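Local coordinates for adenosine deaminase 1 (PDB 3RYS), which probably deaminates adenine hydrolytically to hypoxanthine and ammonium in purine salvage, using one zinc ion in a TIM-barrel active site, at residues A[21-26]-A[101-106]; A[71-76]-A[105-110]; A[141-146]-A[169-174]. All blocks are in the same frame, centred on the assembly; numbering follows the deposited sequence.

Contact 1: residues A[21-26]-A[101-106]; sequences HIEGTL and MMDPQA. With ZN (zinc ion), chain C; ADE (adenine), chain D.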
loop_
_atom_site.group_PDB
_atom_site.type_symbol
_atom_site.label_atom_id
_atom_site.label_comp_id
_atom_site.label_asym_id
_atom_site.label_seq_id
_atom_site.Cartn_x
_atom_site.Cartn_y
_atom_site.Cartn_z
ATOM N N HIS A 21 -2.783 0.084 2.134
ATOM C CA HIS A 21 -3.812 -0.778 2.694
ATOM C C HIS A 21 -4.980 0.055 3.202
ATOM O O HIS A 21 -4.806 0.931 4.046
ATOM C CB HIS A 21 -3.227 -1.605 3.830
ATOM C CG HIS A 21 -1.993 -2.354 3.447
ATOM N ND1 HIS A 21 -2.010 -3.687 3.096
ATOM C CD2 HIS A 21 -0.703 -1.957 3.354
ATOM C CE1 HIS A 21 -0.783 -4.079 2.808
ATOM N NE2 HIS A 21 0.028 -3.049 2.954
ATOM N N ILE A 22 -6.170 -0.214 2.684
ATOM C CA ILE A 22 -7.328 0.592 3.042
ATOM C C ILE A 22 -7.622 0.529 4.541
ATOM O O ILE A 22 -8.049 1.516 5.136
ATOM C CB ILE A 22 -8.572 0.218 2.205
ATOM C CG1 ILE A 22 -9.544 1.397 2.153
ATOM C CG2 ILE A 22 -9.235 -1.042 2.740
ATOM C CD1 ILE A 22 -8.920 2.671 1.624
ATOM N N GLU A 23 -7.362 -0.627 5.150
ATOM C CA GLU A 23 -7.560 -0.812 6.586
ATOM C C GLU A 23 -6.538 -0.027 7.407
ATOM O O GLU A 23 -6.766 0.254 8.586
ATOM C CB GLU A 23 -7.475 -2.296 6.955
ATOM C CG GLU A 23 -8.494 -3.196 6.264
ATOM C CD GLU A 23 -8.020 -3.714 4.914
ATOM O OE1 GLU A 23 -7.206 -3.038 4.253
ATOM O OE2 GLU A 23 -8.466 -4.805 4.507
ATOM N N GLY A 24 -5.411 0.308 6.783
ATOM C CA GLY A 24 -4.361 1.069 7.439
ATOM C C GLY A 24 -4.634 2.554 7.331
ATOM O O GLY A 24 -3.859 3.394 7.791
ATOM N N THR A 25 -5.769 2.855 6.715
ATOM C CA THR A 25 -6.254 4.207 6.508
ATOM C C THR A 25 -7.183 4.655 7.644
ATOM O O THR A 25 -7.556 5.830 7.746
ATOM C CB THR A 25 -6.990 4.250 5.170
ATOM O OG1 THR A 25 -6.123 4.813 4.181
ATOM C CG2 THR A 25 -8.265 5.056 5.259
ATOM N N LEU A 26 -7.523 3.703 8.507
ATOM C CA LEU A 26 -8.493 3.901 9.577
ATOM C C LEU A 26 -7.966 4.788 10.704
ATOM O O LEU A 26 -7.162 4.359 11.528
ATOM C CB LEU A 26 -8.914 2.547 10.142
ATOM C CG LEU A 26 -10.320 2.449 10.721
ATOM C CD1 LEU A 26 -11.311 3.101 9.776
ATOM C CD2 LEU A 26 -10.675 0.988 10.961
ATOM N N MET A 101 -4.982 -1.785 -1.677
ATOM C CA MET A 101 -5.051 -3.140 -1.146
ATOM C C MET A 101 -6.130 -3.300 -0.082
ATOM O O MET A 101 -6.543 -2.345 0.584
ATOM C CB MET A 101 -3.697 -3.588 -0.593
ATOM C CG MET A 101 -2.874 -4.401 -1.574
ATOM S SD MET A 101 -1.255 -4.837 -0.912
ATOM C CE MET A 101 -0.366 -3.306 -1.163
ATOM N N MET A 102 -6.572 -4.537 0.073
ATOM C CA MET A 102 -7.621 -4.871 1.005
ATOM C C MET A 102 -7.377 -6.312 1.422
ATOM O O MET A 102 -6.977 -7.134 0.598
ATOM C CB MET A 102 -8.965 -4.718 0.308
ATOM C CG MET A 102 -10.115 -5.467 0.935
ATOM S SD MET A 102 -11.529 -5.399 -0.180
ATOM C CE MET A 102 -12.732 -6.306 0.782
ATOM N N ASP A 103 -7.583 -6.610 2.701
ATOM C CA ASP A 103 -7.391 -7.964 3.208
ATOM C C ASP A 103 -8.735 -8.654 3.397
ATOM O O ASP A 103 -9.291 -8.651 4.498
ATOM C CB ASP A 103 -6.628 -7.952 4.539
ATOM C CG ASP A 103 -5.251 -7.313 4.431
ATOM O OD1 ASP A 103 -4.692 -7.269 3.312
ATOM O OD2 ASP A 103 -4.724 -6.863 5.476
ATOM N N PRO A 104 -9.257 -9.263 2.324
ATOM C CA PRO A 104 -10.552 -9.946 2.382
ATOM C C PRO A 104 -10.650 -10.853 3.610
ATOM O O PRO A 104 -11.661 -10.829 4.312
ATOM C CB PRO A 104 -10.552 -10.794 1.107
ATOM C CG PRO A 104 -9.622 -10.114 0.197
ATOM C CD PRO A 104 -8.572 -9.487 1.040
ATOM N N GLN A 105 -9.603 -11.636 3.864
ATOM C CA GLN A 105 -9.617 -12.609 4.952
ATOM C C GLN A 105 -9.696 -11.973 6.342
ATOM O O GLN A 105 -10.226 -12.576 7.268
ATOM C CB GLN A 105 -8.393 -13.520 4.871
ATOM C CG GLN A 105 -8.385 -14.475 3.694
ATOM C CD GLN A 105 -6.987 -14.956 3.363
ATOM O OE1 GLN A 105 -6.141 -14.173 2.935
ATOM N NE2 GLN A 105 -6.736 -16.247 3.556
ATOM N N ALA A 106 -9.165 -10.762 6.493
ATOM C CA ALA A 106 -9.180 -10.097 7.789
ATOM C C ALA A 106 -10.596 -9.694 8.176
ATOM O O ALA A 106 -10.853 -9.300 9.312
ATOM C CB ALA A 106 -8.267 -8.891 7.782
HETATM ZN ZN ZN C . 2.342 -2.849 3.241
HETATM N N9 ADE D . -0.301 -5.507 6.327
HETATM C C8 ADE D . -0.613 -4.176 6.232
HETATM N N7 ADE D . 0.420 -3.394 5.997
HETATM C C5 ADE D . 1.486 -4.281 5.938
HETATM C C6 ADE D . 2.868 -4.088 5.719
HETATM N N6 ADE D . 3.414 -2.884 5.514
HETATM N N1 ADE D . 3.662 -5.183 5.720
HETATM C C2 ADE D . 3.105 -6.385 5.928
HETATM N N3 ADE D . 1.824 -6.694 6.145
HETATM C C4 ADE D . 1.061 -5.586 6.139
HETATM O O HOH W 1 -4.736 -4.348 2.686
#
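His21 and Met101 meet where the loop after strand 15-17 passes the end of strand 95-102, at the zinc site of a metallo-dependent hydrolase. NE2 of His21 binds the zinc ion at 2.3 Å, a site shared with His19, His199, Asp280 and N6 of the bound adenine. N7 of adenine sits 3.1 Å above one face of the His21 imidazole, offset toward the rim, and CE of Met101 lies over the opposite face. The sulfur approaches obliquely, SD of Met101 being 4.4 Å from the centroid of the His21 ring and 39° off its normal. At the ring edge, in its plane, a water accepts from ND1 of His21 at 2.8 Å. The same water donates to OE1 of Glu23 and weakly to OD1 of Asp103, and with the zinc bond at NE2 it would help set the rotation of the ring. A bend at chi2 (88°) turns CD of Glu23 toward the other segment. Its OE2 takes the backbone N-H of Asp103 at 2.7 Å on the syn side of the carboxylate, nearly straight at 173°. A single bridge joins the backbones, Ile22 N donating to Met101 O at 3.0 Å. OD2 of Asp103 is held by Tyr66 OH. Further out, Ile22 packs against helix 76-92 and Met102 against helix 114-125, while Met101 and Asp103 lean on strand 135-143, the next in the barrel sheet.

Contact 2: residues A[71-76]-A[105-110]; sequences AVLQTE and QAHTSR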
loop_
_atom_site.group_PDB
_atom_site.type_symbol
_atom_site.label_atom_id
_atom_site.label_comp_id
_atom_site.label_asym_id
_atom_site.label_seq_id
_atom_site.Cartn_x
_atom_site.Cartn_y
_atom_site.Cartn_z
ATOM N N ALA A 71 -12.289 -4.454 13.801
ATOM C CA ALA A 71 -13.505 -4.954 14.435
ATOM C C ALA A 71 -14.708 -4.020 14.275
ATOM O O ALA A 71 -15.853 -4.457 14.391
ATOM C CB ALA A 71 -13.254 -5.247 15.905
ATOM N N VAL A 72 -14.451 -2.742 14.013
ATOM C CA VAL A 72 -15.531 -1.769 13.857
ATOM C C VAL A 72 -16.139 -1.797 12.454
ATOM O O VAL A 72 -17.189 -1.200 12.214
ATOM C CB VAL A 72 -15.070 -0.331 14.185
ATOM C CG1 VAL A 72 -14.547 -0.253 15.614
ATOM C CG2 VAL A 72 -14.015 0.132 13.190
ATOM N N LEU A 73 -15.481 -2.497 11.536
ATOM C CA LEU A 73 -15.958 -2.604 10.161
ATOM C C LEU A 73 -16.973 -3.727 9.999
ATOM O O LEU A 73 -16.599 -4.863 9.734
ATOM C CB LEU A 73 -14.784 -2.851 9.217
ATOM C CG LEU A 73 -13.706 -1.772 9.147
ATOM C CD1 LEU A 73 -12.555 -2.221 8.256
ATOM C CD2 LEU A 73 -14.312 -0.464 8.655
ATOM N N GLN A 74 -18.257 -3.406 10.134
ATOM C CA GLN A 74 -19.309 -4.426 10.100
ATOM C C GLN A 74 -20.163 -4.379 8.835
ATOM O O GLN A 74 -20.516 -5.413 8.267
ATOM C CB GLN A 74 -20.227 -4.289 11.322
ATOM C CG GLN A 74 -19.545 -4.536 12.655
ATOM C CD GLN A 74 -18.969 -5.933 12.756
ATOM O OE1 GLN A 74 -17.816 -6.113 13.145
ATOM N NE2 GLN A 74 -19.769 -6.933 12.397
ATOM N N THR A 75 -20.503 -3.171 8.407
ATOM C CA THR A 75 -21.471 -2.992 7.340
ATOM C C THR A 75 -20.826 -2.443 6.082
ATOM O O THR A 75 -19.724 -1.894 6.115
ATOM C CB THR A 75 -22.592 -2.018 7.760
ATOM O OG1 THR A 75 -22.081 -0.677 7.783
ATOM C CG2 THR A 75 -23.118 -2.382 9.140
ATOM N N GLU A 76 -21.541 -2.591 4.975
ATOM C CA GLU A 76 -21.111 -2.061 3.699
ATOM C C GLU A 76 -20.802 -0.575 3.844
ATOM O O GLU A 76 -19.809 -0.082 3.315
ATOM C CB GLU A 76 -22.208 -2.292 2.660
ATOM C CG GLU A 76 -21.707 -2.522 1.251
ATOM C CD GLU A 76 -22.684 -3.325 0.407
ATOM O OE1 GLU A 76 -23.004 -4.472 0.793
ATOM O OE2 GLU A 76 -23.123 -2.812 -0.649
ATOM N N GLN A 105 -9.603 -11.636 3.864
ATOM C CA GLN A 105 -9.617 -12.609 4.952
ATOM C C GLN A 105 -9.696 -11.973 6.342
ATOM O O GLN A 105 -10.226 -12.576 7.268
ATOM C CB GLN A 105 -8.393 -13.520 4.871
ATOM C CG GLN A 105 -8.385 -14.475 3.694
ATOM C CD GLN A 105 -6.987 -14.956 3.363
ATOM O OE1 GLN A 105 -6.141 -14.173 2.935
ATOM N NE2 GLN A 105 -6.736 -16.247 3.556
ATOM N N ALA A 106 -9.165 -10.762 6.493
ATOM C CA ALA A 106 -9.180 -10.097 7.789
ATOM C C ALA A 106 -10.596 -9.694 8.176
ATOM O O ALA A 106 -10.853 -9.300 9.312
ATOM C CB ALA A 106 -8.267 -8.891 7.782
ATOM N N HIS A 107 -11.517 -9.803 7.226
ATOM C CA HIS A 107 -12.913 -9.488 7.493
ATOM C C HIS A 107 -13.798 -10.736 7.475
ATOM O O HIS A 107 -14.721 -10.859 8.278
ATOM C CB HIS A 107 -13.418 -8.427 6.513
ATOM C CG HIS A 107 -12.477 -7.276 6.351
ATOM N ND1 HIS A 107 -11.788 -7.036 5.181
ATOM C CD2 HIS A 107 -12.083 -6.320 7.224
ATOM C CE1 HIS A 107 -11.021 -5.972 5.336
ATOM N NE2 HIS A 107 -11.180 -5.521 6.568
ATOM N N THR A 108 -13.505 -11.666 6.574
ATOM C CA THR A 108 -14.264 -12.909 6.510
ATOM C C THR A 108 -13.975 -13.778 7.737
ATOM O O THR A 108 -14.804 -14.607 8.124
ATOM C CB THR A 108 -13.974 -13.705 5.210
ATOM O OG1 THR A 108 -12.597 -14.102 5.181
ATOM C CG2 THR A 108 -14.286 -12.859 3.979
ATOM N N SER A 109 -12.800 -13.580 8.338
ATOM C CA SER A 109 -12.410 -14.291 9.557
ATOM C C SER A 109 -13.150 -13.752 10.766
ATOM O O SER A 109 -13.027 -14.292 11.865
ATOM C CB SER A 109 -10.908 -14.159 9.819
ATOM O OG SER A 109 -10.158 -14.892 8.870
ATOM N N ARG A 110 -13.897 -12.671 10.569
ATOM C CA ARG A 110 -14.635 -12.057 11.661
ATOM C C ARG A 110 -16.120 -12.270 11.453
ATOM O O ARG A 110 -16.940 -11.764 12.217
ATOM C CB ARG A 110 -14.326 -10.564 11.749
ATOM C CG ARG A 110 -12.946 -10.255 12.280
ATOM C CD ARG A 110 -12.487 -8.884 11.825
ATOM N NE ARG A 110 -13.548 -7.903 11.975
ATOM C CZ ARG A 110 -14.099 -7.231 10.971
ATOM N NH1 ARG A 110 -13.679 -7.414 9.729
ATOM N NH2 ARG A 110 -15.062 -6.358 11.220
#
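Arg110 lays its guanidinium edge against the loop between helices 59-69 and 76-92, with NE 3.8 Å from Ala71 CA and NH2 at the carbonyl of Leu73. The chain bends at chi3 (45°), which swings NE out of the extended path. The main bond runs from Arg110 NH2 to Leu73 O at 2.6 Å. The oxygen lies in the guanidinium plane, whereas the donor stands 46° out of the carbonyl plane. A weak second bond, 3.4 Å from Arg110 NH2 to Gln74 OE1, joins amide and guanidinium planes that are 81° apart. NH1 of Arg110 bonds weakly to Ala106 O within its own segment, and it lies in plane at the edge of the His107 ring. Beside this polar group, CD1 of Leu73 comes within 4.0 Å of His107 NE2; the leucine also packs on Leu34, and the imidazole meets Phe79 edge-to-face. An alanine in place of Arg110 would probably leave Leu73 O without this donor, remove the weak bond to Gln74 OE1 and weaken the loop's link to the helix. The contact joins that loop to helix 104-108 and the residues after it, the His107 side chain lying about 14 Å from the zinc ion at nearest atoms. Its chemistry implies a hold resting on a cation bonded to neutral oxygens, with a methyl group packed against an imidazole nitrogen and no carboxylate partner across the two segments.

Contact 3: residues A[141-146]-A[169-174]; sequences AFLRDM and GLDSAE. With ADE (adenine), chain D.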
loop_
_atom_site.group_PDB
_atom_site.type_symbol
_atom_site.label_atom_id
_atom_site.label_comp_id
_atom_site.label_asym_id
_atom_site.label_seq_id
_atom_site.Cartn_x
_atom_site.Cartn_y
_atom_site.Cartn_z
ATOM N N ALA A 141 -5.549 -8.503 -1.243
ATOM C CA ALA A 141 -4.320 -9.024 -0.652
ATOM C C ALA A 141 -4.612 -10.183 0.297
ATOM O O ALA A 141 -5.616 -10.182 1.012
ATOM C CB ALA A 141 -3.560 -7.925 0.064
ATOM N N PHE A 142 -3.718 -11.166 0.300
ATOM C CA PHE A 142 -3.914 -12.377 1.084
ATOM C C PHE A 142 -2.961 -12.456 2.274
ATOM O O PHE A 142 -1.809 -12.051 2.184
ATOM C CB PHE A 142 -3.802 -13.603 0.175
ATOM C CG PHE A 142 -4.891 -13.674 -0.867
ATOM C CD1 PHE A 142 -6.039 -14.417 -0.642
ATOM C CD2 PHE A 142 -4.778 -12.973 -2.059
ATOM C CE1 PHE A 142 -7.047 -14.473 -1.591
ATOM C CE2 PHE A 142 -5.788 -13.024 -3.010
ATOM C CZ PHE A 142 -6.922 -13.774 -2.773
ATOM N N LEU A 143 -3.460 -12.960 3.397
ATOM C CA LEU A 143 -2.671 -13.032 4.624
ATOM C C LEU A 143 -1.712 -14.213 4.589
ATOM O O LEU A 143 -2.125 -15.365 4.718
ATOM C CB LEU A 143 -3.590 -13.131 5.840
ATOM C CG LEU A 143 -4.707 -12.081 5.856
ATOM C CD1 LEU A 143 -5.589 -12.232 7.091
ATOM C CD2 LEU A 143 -4.127 -10.676 5.774
ATOM N N ARG A 144 -0.429 -13.921 4.428
ATOM C CA ARG A 144 0.571 -14.962 4.221
ATOM C C ARG A 144 0.729 -15.901 5.414
ATOM O O ARG A 144 1.298 -16.982 5.277
ATOM C CB ARG A 144 1.921 -14.344 3.850
ATOM C CG ARG A 144 2.547 -13.503 4.949
ATOM C CD ARG A 144 3.635 -12.617 4.382
ATOM N NE ARG A 144 4.501 -13.361 3.472
ATOM C CZ ARG A 144 5.309 -12.799 2.580
ATOM N NH1 ARG A 144 5.363 -11.479 2.470
ATOM N NH2 ARG A 144 6.059 -13.555 1.791
ATOM N N ASP A 145 0.230 -15.495 6.579
ATOM C CA ASP A 145 0.290 -16.353 7.769
ATOM C C ASP A 145 -0.992 -17.158 7.973
ATOM O O ASP A 145 -1.268 -17.645 9.066
ATOM C CB ASP A 145 0.647 -15.561 9.034
ATOM C CG ASP A 145 -0.191 -14.303 9.202
ATOM O OD1 ASP A 145 -1.181 -14.123 8.460
ATOM O OD2 ASP A 145 0.147 -13.490 10.087
ATOM N N MET A 146 -1.777 -17.276 6.912
ATOM C CA MET A 146 -2.866 -18.237 6.867
ATOM C C MET A 146 -2.573 -19.190 5.722
ATOM O O MET A 146 -1.681 -18.933 4.911
ATOM C CB MET A 146 -4.210 -17.548 6.654
ATOM C CG MET A 146 -4.671 -16.703 7.823
ATOM S SD MET A 146 -6.405 -16.246 7.635
ATOM C CE MET A 146 -6.575 -15.039 8.944
ATOM N N GLY A 169 -2.562 -9.478 -4.117
ATOM C CA GLY A 169 -1.429 -9.063 -3.315
ATOM C C GLY A 169 -1.108 -10.074 -2.237
ATOM O O GLY A 169 -1.808 -11.068 -2.079
ATOM N N LEU A 170 -0.047 -9.811 -1.486
ATOM C CA LEU A 170 0.409 -10.736 -0.461
ATOM C C LEU A 170 1.049 -9.943 0.676
ATOM O O LEU A 170 2.081 -9.308 0.491
ATOM C CB LEU A 170 1.406 -11.727 -1.076
ATOM C CG LEU A 170 1.741 -13.077 -0.424
ATOM C CD1 LEU A 170 2.881 -12.939 0.566
ATOM C CD2 LEU A 170 0.521 -13.727 0.225
ATOM N N ASP A 171 0.426 -9.966 1.850
ATOM C CA ASP A 171 0.961 -9.234 2.991
ATOM C C ASP A 171 0.837 -10.006 4.307
ATOM O O ASP A 171 0.756 -11.235 4.304
ATOM C CB ASP A 171 0.324 -7.838 3.099
ATOM C CG ASP A 171 -1.182 -7.888 3.284
ATOM O OD1 ASP A 171 -1.738 -8.997 3.421
ATOM O OD2 ASP A 171 -1.815 -6.810 3.298
ATOM N N SER A 172 0.821 -9.270 5.418
ATOM C CA SER A 172 0.864 -9.844 6.763
ATOM C C SER A 172 2.276 -10.336 7.128
ATOM O O SER A 172 3.240 -10.052 6.411
ATOM C CB SER A 172 -0.174 -10.956 6.927
ATOM O OG SER A 172 -0.409 -11.213 8.299
ATOM N N ALA A 173 2.391 -11.066 8.239
ATOM C CA ALA A 173 3.694 -11.460 8.792
ATOM C C ALA A 173 4.613 -12.168 7.787
ATOM O O ALA A 173 4.360 -13.304 7.395
ATOM C CB ALA A 173 3.501 -12.317 10.038
ATOM N N GLU A 174 5.692 -11.497 7.393
ATOM C CA GLU A 174 6.551 -12.003 6.323
ATOM C C GLU A 174 7.493 -13.133 6.744
ATOM O O GLU A 174 7.508 -14.201 6.130
ATOM C CB GLU A 174 7.360 -10.871 5.688
ATOM C CG GLU A 174 8.225 -11.349 4.526
ATOM C CD GLU A 174 8.960 -10.222 3.825
ATOM O OE1 GLU A 174 8.988 -9.094 4.362
ATOM O OE2 GLU A 174 9.515 -10.467 2.733
HETATM N N9 ADE D . -0.301 -5.507 6.327
HETATM C C8 ADE D . -0.613 -4.176 6.232
HETATM N N7 ADE D . 0.420 -3.394 5.997
HETATM C C5 ADE D . 1.486 -4.281 5.938
HETATM C C6 ADE D . 2.868 -4.088 5.719
HETATM N N6 ADE D . 3.414 -2.884 5.514
HETATM N N1 ADE D . 3.662 -5.183 5.720
HETATM C C2 ADE D . 3.105 -6.385 5.928
HETATM N N3 ADE D . 1.824 -6.694 6.145
HETATM C C4 ADE D . 1.061 -5.586 6.139
HETATM O O HOH W 2 4.014 -9.242 3.959
#
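Gly169 opens the second segment on a parallel strand pair of the TIM barrel, strands 135-143 and 167-171, which helix 148-160 links as a beta-alpha-beta unit. The axes of residues 141-143 and 169-171 come within 4.2 Å, their N-to-C directions 35° apart. Gly169 O accepts from Phe142 N at 3.1 Å, the donor standing above the carbonyl plane, and the same oxygen meets the Phe142 ring at its edge. Gly169 pairs with Ala141, their CA atoms 3.9 Å apart, on the face that carries Ala141 CB and Asp171. Leu170, on the other face with Phe142, crosses the Arg144 side chain at about a right angle. Asp171 continues the ladder: its N donates to Phe142 O, and its O receives Arg144 N at 2.9 Å, nearly straight at 168°. Its CB lies 3.6 Å from adenine N3. Ser172 N donates to adenine N3 at 2.9 Å, with an angle of 135° at the hydrogen. The Ser172 hydroxyl sits close to both oxygens of Asp145 and bonds Tyr67 OH as well. Ala173 touches Asp145 OD2 through CB. Glu174, extended beyond CG, runs alongside Arg144 with CG over a face of the guanidinium, while its carboxylate oxygens take backbone N-H groups of Gly201 and Gly204. The guanidinium also bonds Asn177 O and His199 O, and at its edge a water accepts from Arg144 NH1 and donates to Ser172 O at 2.7 Å.

How the contacts relate
Contacts 1 and 3 occupy adjoining strand ends of one barrel sheet, with centres 11 Å apart, and both touch adenine: contact 1 through the zinc-binding His21, contact 3 through Asp171 and Ser172. They meet where Met102 O lies 2.7 Å from Ala141 N, a probable hydrogen bond. Two acidic groups of like charge also come close there, Asp103 OD1 lying 2.9 Å from Asp171 OD2. Contact 2 shares Gln105 and Ala106 with contact 1, 10 Å away between centres, and lies further out: the His107 side chain is about 11 Å from adenine at nearest atoms. Helix 104-108 also ties contact 2 to contact 3, Gln105 OE1 probably accepting from Leu143 N at 3.0 Å.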